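PDB 3LXZ: glutathione S-transferase family protein, which probably catalyses the conjugation of reduced glutathione to a wide range of hydrophobic electrophiles, as a dimeric member of the glutathione S-transferase superfamily. Local coordinates for residues A[3-8]-A[49-54]; A[17-22]-A[199-204]; A[75-80]-A[150-155]. One frame throughout, in Å; residues are numbered along the deposited sequence.

Contact 1: A[3-8]-A[49-54]; sequences LKLYGF and KVPVLE
Strand 3-7 and strand 52-54 run antiparallel, and on either face their side chains lie against each other. Lys4 with Glu54 and Tyr6 with Val52 are hydrogen-bonded pairs; the Tyr6 N to Val52 O bond, 2.8 Å long, lies nearly along the C=O axis.

On the face of Lys4, Tyr6, Val52 and Glu54, the tyrosine ring is a broad bump. With CG beside its backbone N (chi1 -74°), its ring slants over the strand pair, and CE1 rests 3.9 Å from Glu54 CB. The glutamate rises with CG anti to its own N (chi1 -171°), extended, into the angle between the phenol and the Lys4 chain. Tyr6 OH donates to Glu54 OE1 over 2.9 Å, from above the carboxylate plane, which stands 72° from the ring. At about a right angle to that bond, Lys4 CD approaches the same OE1 at 3.3 Å, so aliphatic lysine rather than its ammonium borders this oxygen.

On the apolar face of Leu5 and Leu53, Leu5 CD1 settles between the adjoining Pro51 CB (3.9 Å) and Leu53 CD1. Beyond the paired residues, Val50 CG1 occupies the space over Gly7 CA, 3.8 Å away, and also meets Phe8 CE1 at 4.1 Å. The cis peptide before Pro51 corresponds to the cis-Pro loop of the thioredoxin fold; Lys49 and Val50, leading into the proline, belong to the glutathione site, unliganded in this model.

Strand 28-32 pairs with the other edge of 3-7, Phe59 of strand 58-61 meets the Tyr6 ring edge-to-face, and helices 12-23 and 63-73 pack over Leu5, Pro51 and Leu53.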
loop_
_atom_site.group_PDB
_atom_site.type_symbol
_atom_site.label_atom_id
_atom_site.label_comp_id
_atom_site.label_asym_id
_atom_site.label_seq_id
_atom_site.Cartn_x
_atom_site.Cartn_y
_atom_site.Cartn_z
ATOM N N LEU A 3 -1.420 21.756 -12.627
ATOM C CA LEU A 3 -1.494 20.819 -11.490
ATOM C C LEU A 3 -1.503 21.554 -10.162
ATOM O O LEU A 3 -0.748 22.531 -9.966
ATOM C CB LEU A 3 -0.314 19.842 -11.487
ATOM C CG LEU A 3 -0.152 18.879 -12.655
ATOM C CD1 LEU A 3 1.124 18.089 -12.419
ATOM C CD2 LEU A 3 -1.346 17.956 -12.799
ATOM N N LYS A 4 -2.335 21.089 -9.237
ATOM C CA LYS A 4 -2.367 21.653 -7.900
ATOM C C LYS A 4 -2.101 20.511 -6.925
ATOM O O LYS A 4 -2.681 19.441 -7.058
ATOM C CB LYS A 4 -3.727 22.256 -7.585
ATOM C CG LYS A 4 -4.235 23.390 -8.497
ATOM C CD LYS A 4 -5.533 23.969 -7.865
ATOM C CE LYS A 4 -5.997 25.293 -8.467
ATOM N NZ LYS A 4 -5.839 25.370 -9.945
ATOM N N LEU A 5 -1.242 20.747 -5.945
ATOM C CA LEU A 5 -0.971 19.747 -4.917
ATOM C C LEU A 5 -1.577 20.195 -3.589
ATOM O O LEU A 5 -1.119 21.181 -2.999
ATOM C CB LEU A 5 0.537 19.554 -4.752
ATOM C CG LEU A 5 0.956 18.427 -3.804
ATOM C CD1 LEU A 5 0.461 17.038 -4.311
ATOM C CD2 LEU A 5 2.470 18.458 -3.712
ATOM N N TYR A 6 -2.592 19.468 -3.115
ATOM C CA TYR A 6 -3.219 19.767 -1.848
ATOM C C TYR A 6 -2.477 19.033 -0.752
ATOM O O TYR A 6 -2.327 17.806 -0.817
ATOM C CB TYR A 6 -4.682 19.272 -1.799
ATOM C CG TYR A 6 -5.660 20.097 -2.611
ATOM C CD1 TYR A 6 -5.444 20.320 -3.965
ATOM C CD2 TYR A 6 -6.814 20.626 -2.026
ATOM C CE1 TYR A 6 -6.343 21.066 -4.715
ATOM C CE2 TYR A 6 -7.718 21.372 -2.778
ATOM C CZ TYR A 6 -7.470 21.576 -4.117
ATOM O OH TYR A 6 -8.363 22.294 -4.890
ATOM N N GLY A 7 -2.028 19.768 0.256
ATOM C CA GLY A 7 -1.456 19.133 1.443
ATOM C C GLY A 7 -0.830 20.179 2.350
ATOM O O GLY A 7 -1.283 21.330 2.414
ATOM N N PHE A 8 0.184 19.781 3.088
ATOM C CA PHE A 8 0.858 20.732 3.936
ATOM C C PHE A 8 2.300 20.303 4.050
ATOM O O PHE A 8 2.595 19.132 4.011
ATOM C CB PHE A 8 0.131 20.885 5.280
ATOM C CG PHE A 8 0.047 19.612 6.117
ATOM C CD1 PHE A 8 -0.929 18.626 5.850
ATOM C CD2 PHE A 8 0.930 19.416 7.176
ATOM C CE1 PHE A 8 -0.995 17.472 6.627
ATOM C CE2 PHE A 8 0.865 18.267 7.976
ATOM C CZ PHE A 8 -0.100 17.293 7.695
ATOM N N LYS A 49 -6.704 11.352 3.732
ATOM C CA LYS A 49 -5.240 11.348 3.679
ATOM C C LYS A 49 -4.720 12.521 2.884
ATOM O O LYS A 49 -5.402 13.096 2.083
ATOM C CB LYS A 49 -4.697 10.064 3.007
ATOM C CG LYS A 49 -5.005 8.738 3.764
ATOM C CD LYS A 49 -4.656 8.793 5.244
ATOM C CE LYS A 49 -5.247 7.590 5.924
ATOM N NZ LYS A 49 -4.931 7.447 7.376
ATOM N N VAL A 50 -3.461 12.840 3.120
ATOM C CA VAL A 50 -2.756 13.847 2.364
ATOM C C VAL A 50 -1.583 13.130 1.710
ATOM O O VAL A 50 -1.009 12.214 2.335
ATOM C CB VAL A 50 -2.290 14.921 3.375
ATOM C CG1 VAL A 50 -1.071 15.674 2.910
ATOM C CG2 VAL A 50 -3.459 15.842 3.725
ATOM N N PRO A 51 -1.192 13.534 0.473
ATOM C CA PRO A 51 -1.669 14.643 -0.355
ATOM C C PRO A 51 -2.744 14.266 -1.354
ATOM O O PRO A 51 -3.031 13.095 -1.522
ATOM C CB PRO A 51 -0.415 15.037 -1.132
ATOM C CG PRO A 51 0.263 13.697 -1.357
ATOM C CD PRO A 51 0.042 12.939 -0.088
ATOM N N VAL A 52 -3.274 15.268 -2.069
ATOM C CA VAL A 52 -4.183 15.036 -3.192
ATOM C C VAL A 52 -3.679 15.855 -4.390
ATOM O O VAL A 52 -3.323 17.023 -4.217
ATOM C CB VAL A 52 -5.626 15.421 -2.828
ATOM C CG1 VAL A 52 -6.613 15.005 -3.923
ATOM C CG2 VAL A 52 -6.032 14.745 -1.553
ATOM N N LEU A 53 -3.614 15.245 -5.565
ATOM C CA LEU A 53 -3.259 15.961 -6.802
ATOM C C LEU A 53 -4.531 16.352 -7.532
ATOM O O LEU A 53 -5.373 15.497 -7.797
ATOM C CB LEU A 53 -2.449 15.084 -7.751
ATOM C CG LEU A 53 -1.810 15.814 -8.947
ATOM C CD1 LEU A 53 -0.635 16.726 -8.491
ATOM C CD2 LEU A 53 -1.340 14.819 -9.992
ATOM N N GLU A 54 -4.673 17.631 -7.871
ATOM C CA GLU A 54 -5.816 18.028 -8.669
ATOM C C GLU A 54 -5.407 18.161 -10.119
ATOM O O GLU A 54 -4.481 18.903 -10.447
ATOM C CB GLU A 54 -6.461 19.325 -8.150
ATOM C CG GLU A 54 -7.812 19.621 -8.875
ATOM C CD GLU A 54 -8.571 20.852 -8.329
ATOM O OE1 GLU A 54 -7.947 21.721 -7.710
ATOM O OE2 GLU A 54 -9.813 20.949 -8.539
#

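Contact 2: A[17-22]-A[199-204]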
loop_
_atom_site.group_PDB
_atom_site.type_symbol
_atom_site.label_atom_id
_atom_site.label_comp_id
_atom_site.label_asym_id
_atom_site.label_seq_id
_atom_site.Cartn_x
_atom_site.Cartn_y
_atom_site.Cartn_z
ATOM N N VAL A 17 5.686 13.849 -3.029
ATOM C CA VAL A 17 5.187 14.333 -4.312
ATOM C C VAL A 17 5.860 15.643 -4.706
ATOM O O VAL A 17 6.253 15.804 -5.868
ATOM C CB VAL A 17 3.676 14.440 -4.320
ATOM C CG1 VAL A 17 3.193 14.930 -5.709
ATOM C CG2 VAL A 17 3.103 13.001 -4.053
ATOM N N LYS A 18 5.976 16.559 -3.749
ATOM C CA LYS A 18 6.602 17.859 -3.996
ATOM C C LYS A 18 8.018 17.709 -4.555
ATOM O O LYS A 18 8.364 18.369 -5.574
ATOM C CB LYS A 18 6.566 18.688 -2.722
ATOM C CG LYS A 18 7.194 20.081 -2.791
ATOM C CD LYS A 18 6.706 20.893 -1.571
ATOM C CE LYS A 18 7.340 22.286 -1.476
ATOM N NZ LYS A 18 6.896 22.936 -0.204
ATOM N N LEU A 19 8.825 16.818 -3.956
ATOM C CA LEU A 19 10.165 16.586 -4.498
ATOM C C LEU A 19 10.130 16.053 -5.926
ATOM O O LEU A 19 10.953 16.455 -6.750
ATOM C CB LEU A 19 10.987 15.671 -3.599
ATOM C CG LEU A 19 12.469 15.472 -3.938
ATOM C CD1 LEU A 19 13.194 16.826 -4.109
ATOM C CD2 LEU A 19 13.095 14.646 -2.820
ATOM N N ALA A 20 9.175 15.149 -6.227
ATOM C CA ALA A 20 9.088 14.547 -7.564
ATOM C C ALA A 20 8.810 15.661 -8.577
ATOM O O ALA A 20 9.453 15.717 -9.624
ATOM C CB ALA A 20 7.956 13.489 -7.619
ATOM N N LEU A 21 7.864 16.545 -8.240
ATOM C CA LEU A 21 7.476 17.647 -9.130
ATOM C C LEU A 21 8.667 18.588 -9.335
ATOM O O LEU A 21 8.908 19.036 -10.451
ATOM C CB LEU A 21 6.265 18.414 -8.579
ATOM C CG LEU A 21 4.937 17.628 -8.560
ATOM C CD1 LEU A 21 3.891 18.307 -7.710
ATOM C CD2 LEU A 21 4.425 17.435 -9.963
ATOM N N LEU A 22 9.391 18.887 -8.258
ATOM C CA LEU A 22 10.562 19.798 -8.341
ATOM C C LEU A 22 11.709 19.154 -9.142
ATOM O O LEU A 22 12.351 19.821 -9.969
ATOM C CB LEU A 22 11.009 20.193 -6.930
ATOM C CG LEU A 22 10.192 21.250 -6.190
ATOM C CD1 LEU A 22 10.520 21.231 -4.718
ATOM C CD2 LEU A 22 10.395 22.669 -6.781
ATOM N N PRO A 199 16.706 22.097 0.257
ATOM C CA PRO A 199 16.584 23.312 1.083
ATOM C C PRO A 199 15.177 23.957 1.040
ATOM O O PRO A 199 14.650 24.329 2.093
ATOM C CB PRO A 199 17.671 24.250 0.505
ATOM C CG PRO A 199 18.745 23.284 -0.008
ATOM C CD PRO A 199 17.965 22.069 -0.519
ATOM N N ARG A 200 14.581 24.059 -0.149
ATOM C CA ARG A 200 13.226 24.582 -0.320
ATOM C C ARG A 200 12.158 23.743 0.421
ATOM O O ARG A 200 11.286 24.288 1.088
ATOM C CB ARG A 200 12.899 24.690 -1.805
ATOM C CG ARG A 200 11.433 24.525 -2.175
ATOM C CD ARG A 200 10.722 25.850 -2.355
ATOM N NE ARG A 200 9.280 25.646 -2.551
ATOM C CZ ARG A 200 8.658 25.605 -3.735
ATOM N NH1 ARG A 200 9.329 25.763 -4.880
ATOM N NH2 ARG A 200 7.338 25.404 -3.771
ATOM N N ILE A 201 12.262 22.422 0.336
ATOM C CA ILE A 201 11.345 21.560 1.065
ATOM C C ILE A 201 11.437 21.759 2.565
ATOM O O ILE A 201 10.423 21.878 3.252
ATOM C CB ILE A 201 11.525 20.090 0.663
ATOM C CG1 ILE A 201 10.861 19.897 -0.688
ATOM C CG2 ILE A 201 10.851 19.191 1.684
ATOM C CD1 ILE A 201 11.427 18.738 -1.491
ATOM N N LEU A 202 12.654 21.817 3.084
ATOM C CA LEU A 202 12.820 21.951 4.502
ATOM C C LEU A 202 12.474 23.352 5.023
ATOM O O LEU A 202 11.986 23.498 6.144
ATOM C CB LEU A 202 14.222 21.528 4.937
ATOM C CG LEU A 202 14.605 20.082 4.591
ATOM C CD1 LEU A 202 16.031 19.857 5.043
ATOM C CD2 LEU A 202 13.637 19.092 5.278
ATOM N N ALA A 203 12.715 24.366 4.195
ATOM C CA ALA A 203 12.382 25.759 4.525
ATOM C C ALA A 203 10.855 25.927 4.601
ATOM O O ALA A 203 10.331 26.526 5.565
ATOM C CB ALA A 203 12.998 26.741 3.478
ATOM N N ASP A 204 10.163 25.382 3.598
ATOM C CA ASP A 204 8.694 25.421 3.570
ATOM C C ASP A 204 8.119 24.662 4.753
ATOM O O ASP A 204 7.197 25.130 5.412
ATOM C CB ASP A 204 8.118 24.892 2.263
ATOM C CG ASP A 204 8.404 25.812 1.049
ATOM O OD1 ASP A 204 8.917 26.965 1.233
ATOM O OD2 ASP A 204 8.145 25.359 -0.097
HETATM O O HOH W 1 7.999 21.267 1.868
#
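Segments 17-22 of helix 12-23 and 199-204 of helix 198-218 run roughly antiparallel, 144° between directions, with axes 10.8 Å apart and Leu19 facing Ile201. Lys18, CG anti to its backbone N (chi1 179°) and extended, reaches across to Asp204, and its NZ binds OD2 at 2.7 Å on the anti lone pair. The syn lone pair of the same oxygen takes Arg200 NE, also at 2.7 Å, in the guanidinium plane. A bend at chi2 (98°) turns the arginine back to make this bond. Two cations grip one carboxylate oxygen, which probably keeps Asp204 ionised.

This salt-bridge network spans the interface between the thioredoxin-like N-terminal domain and the all-helical C-terminal domain of the glutathione S-transferase fold. Glu30 of strand 28-32 adds a second acid, bound to both Lys18 and Arg200, and probably offsets the closeness of the two cations. A water accepts from Lys18 NZ and donates to Ile201 O.

Beside the charged groups the Ile201 side chain crosses that of Leu19 at about a right angle, CD1 lying 3.7 Å from Leu19 CD1. Leu22 slides past the isoleucine in the opposite direction, its CD2 lying 3.8 Å from Arg200 NH1.

Contact 3: A[75-80]-A[150-155]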
loop_
_atom_site.group_PDB
_atom_site.type_symbol
_atom_site.label_atom_id
_atom_site.label_comp_id
_atom_site.label_asym_id
_atom_site.label_seq_id
_atom_site.Cartn_x
_atom_site.Cartn_y
_atom_site.Cartn_z
ATOM N N GLY A 75 6.175 15.473 -18.428
ATOM C CA GLY A 75 7.577 15.618 -18.896
ATOM C C GLY A 75 8.611 15.690 -17.788
ATOM O O GLY A 75 8.279 15.561 -16.604
ATOM N N GLY A 76 9.875 15.892 -18.161
ATOM C CA GLY A 76 10.932 16.012 -17.166
ATOM C C GLY A 76 11.618 14.693 -16.865
ATOM O O GLY A 76 11.192 13.637 -17.324
ATOM N N LYS A 77 12.711 14.784 -16.110
ATOM C CA LYS A 77 13.565 13.666 -15.747
ATOM C C LYS A 77 12.756 12.410 -15.393
ATOM O O LYS A 77 11.886 12.471 -14.532
ATOM C CB LYS A 77 14.367 14.131 -14.537
ATOM C CG LYS A 77 15.208 13.083 -13.841
ATOM C CD LYS A 77 16.299 13.765 -13.081
ATOM C CE LYS A 77 16.832 12.862 -11.985
ATOM N NZ LYS A 77 17.960 13.539 -11.286
ATOM N N ALA A 78 13.034 11.282 -16.047
ATOM C CA ALA A 78 12.418 9.999 -15.654
ATOM C C ALA A 78 12.859 9.580 -14.235
ATOM O O ALA A 78 14.042 9.725 -13.855
ATOM C CB ALA A 78 12.756 8.911 -16.656
ATOM N N LEU A 79 11.893 9.111 -13.449
ATOM C CA LEU A 79 12.152 8.621 -12.076
ATOM C C LEU A 79 11.893 7.111 -11.964
ATOM O O LEU A 79 11.652 6.563 -10.857
ATOM C CB LEU A 79 11.355 9.405 -11.022
ATOM C CG LEU A 79 11.573 10.929 -10.959
ATOM C CD1 LEU A 79 10.675 11.566 -9.895
ATOM C CD2 LEU A 79 13.022 11.231 -10.694
ATOM N N LEU A 80 11.965 6.450 -13.125
ATOM C CA LEU A 80 11.842 5.005 -13.260
ATOM C C LEU A 80 12.823 4.535 -14.300
ATOM O O LEU A 80 13.104 5.300 -15.255
ATOM C CB LEU A 80 10.448 4.605 -13.760
ATOM C CG LEU A 80 9.326 4.798 -12.770
ATOM C CD1 LEU A 80 8.012 4.496 -13.470
ATOM C CD2 LEU A 80 9.598 3.875 -11.582
ATOM N N GLU A 150 21.350 2.256 -9.525
ATOM C CA GLU A 150 22.303 3.347 -9.773
ATOM C C GLU A 150 21.686 4.724 -10.077
ATOM O O GLU A 150 22.417 5.713 -10.209
ATOM C CB GLU A 150 23.293 2.945 -10.887
ATOM C CG GLU A 150 23.999 1.599 -10.617
ATOM C CD GLU A 150 25.008 1.162 -11.681
ATOM O OE1 GLU A 150 25.307 1.934 -12.625
ATOM O OE2 GLU A 150 25.515 0.020 -11.568
ATOM N N GLN A 151 20.354 4.797 -10.175
ATOM C CA GLN A 151 19.674 6.070 -10.520
ATOM C C GLN A 151 18.576 6.414 -9.520
ATOM O O GLN A 151 17.938 5.521 -8.978
ATOM C CB GLN A 151 19.028 6.003 -11.907
ATOM C CG GLN A 151 19.959 5.611 -13.066
ATOM C CD GLN A 151 20.448 6.817 -13.841
ATOM O OE1 GLN A 151 21.422 7.475 -13.458
ATOM N NE2 GLN A 151 19.765 7.123 -14.938
ATOM N N LEU A 152 18.349 7.711 -9.315
ATOM C CA LEU A 152 17.237 8.191 -8.489
ATOM C C LEU A 152 15.908 7.682 -9.077
ATOM O O LEU A 152 15.671 7.806 -10.288
ATOM C CB LEU A 152 17.237 9.731 -8.431
ATOM C CG LEU A 152 16.055 10.351 -7.681
ATOM C CD1 LEU A 152 16.289 10.087 -6.247
ATOM C CD2 LEU A 152 15.970 11.865 -7.891
ATOM N N THR A 153 15.079 7.072 -8.236
ATOM C CA THR A 153 13.735 6.617 -8.653
ATOM C C THR A 153 12.710 7.008 -7.600
ATOM O O THR A 153 13.081 7.493 -6.532
ATOM C CB THR A 153 13.628 5.091 -8.825
ATOM O OG1 THR A 153 13.769 4.435 -7.552
ATOM C CG2 THR A 153 14.670 4.563 -9.773
ATOM N N LEU A 154 11.417 6.775 -7.903
ATOM C CA LEU A 154 10.348 6.950 -6.939
ATOM C C LEU A 154 10.604 6.317 -5.579
ATOM O O LEU A 154 10.225 6.871 -4.538
ATOM C CB LEU A 154 9.025 6.394 -7.507
ATOM C CG LEU A 154 8.634 6.928 -8.890
ATOM C CD1 LEU A 154 7.333 6.245 -9.379
ATOM C CD2 LEU A 154 8.482 8.450 -8.925
ATOM N N ALA A 155 11.207 5.146 -5.573
ATOM C CA ALA A 155 11.457 4.504 -4.290
ATOM C C ALA A 155 12.369 5.324 -3.383
ATOM O O ALA A 155 12.243 5.220 -2.154
ATOM C CB ALA A 155 12.019 3.095 -4.483
HETATM O O HOH W 2 16.282 9.680 -12.347
#
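Leu152 is the first residue of segment 150-155 to meet the loop 75-80. Its CG is anti to the backbone N (chi1 176°), and the side chain runs alongside that of Leu79, pointing the same way, so that the two CD2 methyls meet at 4.1 Å. A water donates to Leu152 O and to Ala78 O, bridging the two backbones.

At Thr153 the two backbones come nearest, with Leu79 CA and Thr153 CA 4.3 Å apart, and the Leu79 carbonyl is directed at segment 150-155. Leu79 O lies 3.0 Å from Thr153 CA in a CA-H...O contact. The threonine is the N-cap of helix 154-174; OG1, held in the crowded position between N and carbonyl carbon (chi1 67°), weakly accepts from Ala155 N.

Leu154 then gives its N-H to Leu79 O, 3.0 Å away and in the carbonyl plane, bent to 146° at the hydrogen. Its side chain crosses that of Leu79 at about a right angle, CD2 touching CB at 3.7 Å, while CD1 reaches Leu80 CD2 at 3.9 Å. Helices 63-73 and 84-106 supply further contacts to this leucine.

The linker between the N-terminal and C-terminal domains therefore lends a carbonyl to the first turn of a C-terminal-domain helix. Helix-start N-H groups have no acceptor within their own helix; here Leu79 O takes one and Thr153 OG1, weakly, another, amid leucines that probably limit competition from solvent.

How the contacts relate
From the N terminus, strand 3-7 opens contact 1, and the following helix 12-23 opens contact 2 before residues 49-54 close the first loop, so contacts 1 and 2 cross along the chain. They also touch in space, Leu5 CD1 lying 3.7 Å from Val17 CG1, where the helix packs on the sheet. Contact 3 opens later in the interdomain linker, in series after contact 1, and closes at the start of helix 154-174; it is nested within the long loop that contact 2 shuts at 199-204. Ala20 meets Leu79 between contacts 2 and 3. Contact 1 joins strands inside the thioredoxin-like domain, whereas 2 and 3 bind that domain and its linker to the helical domain.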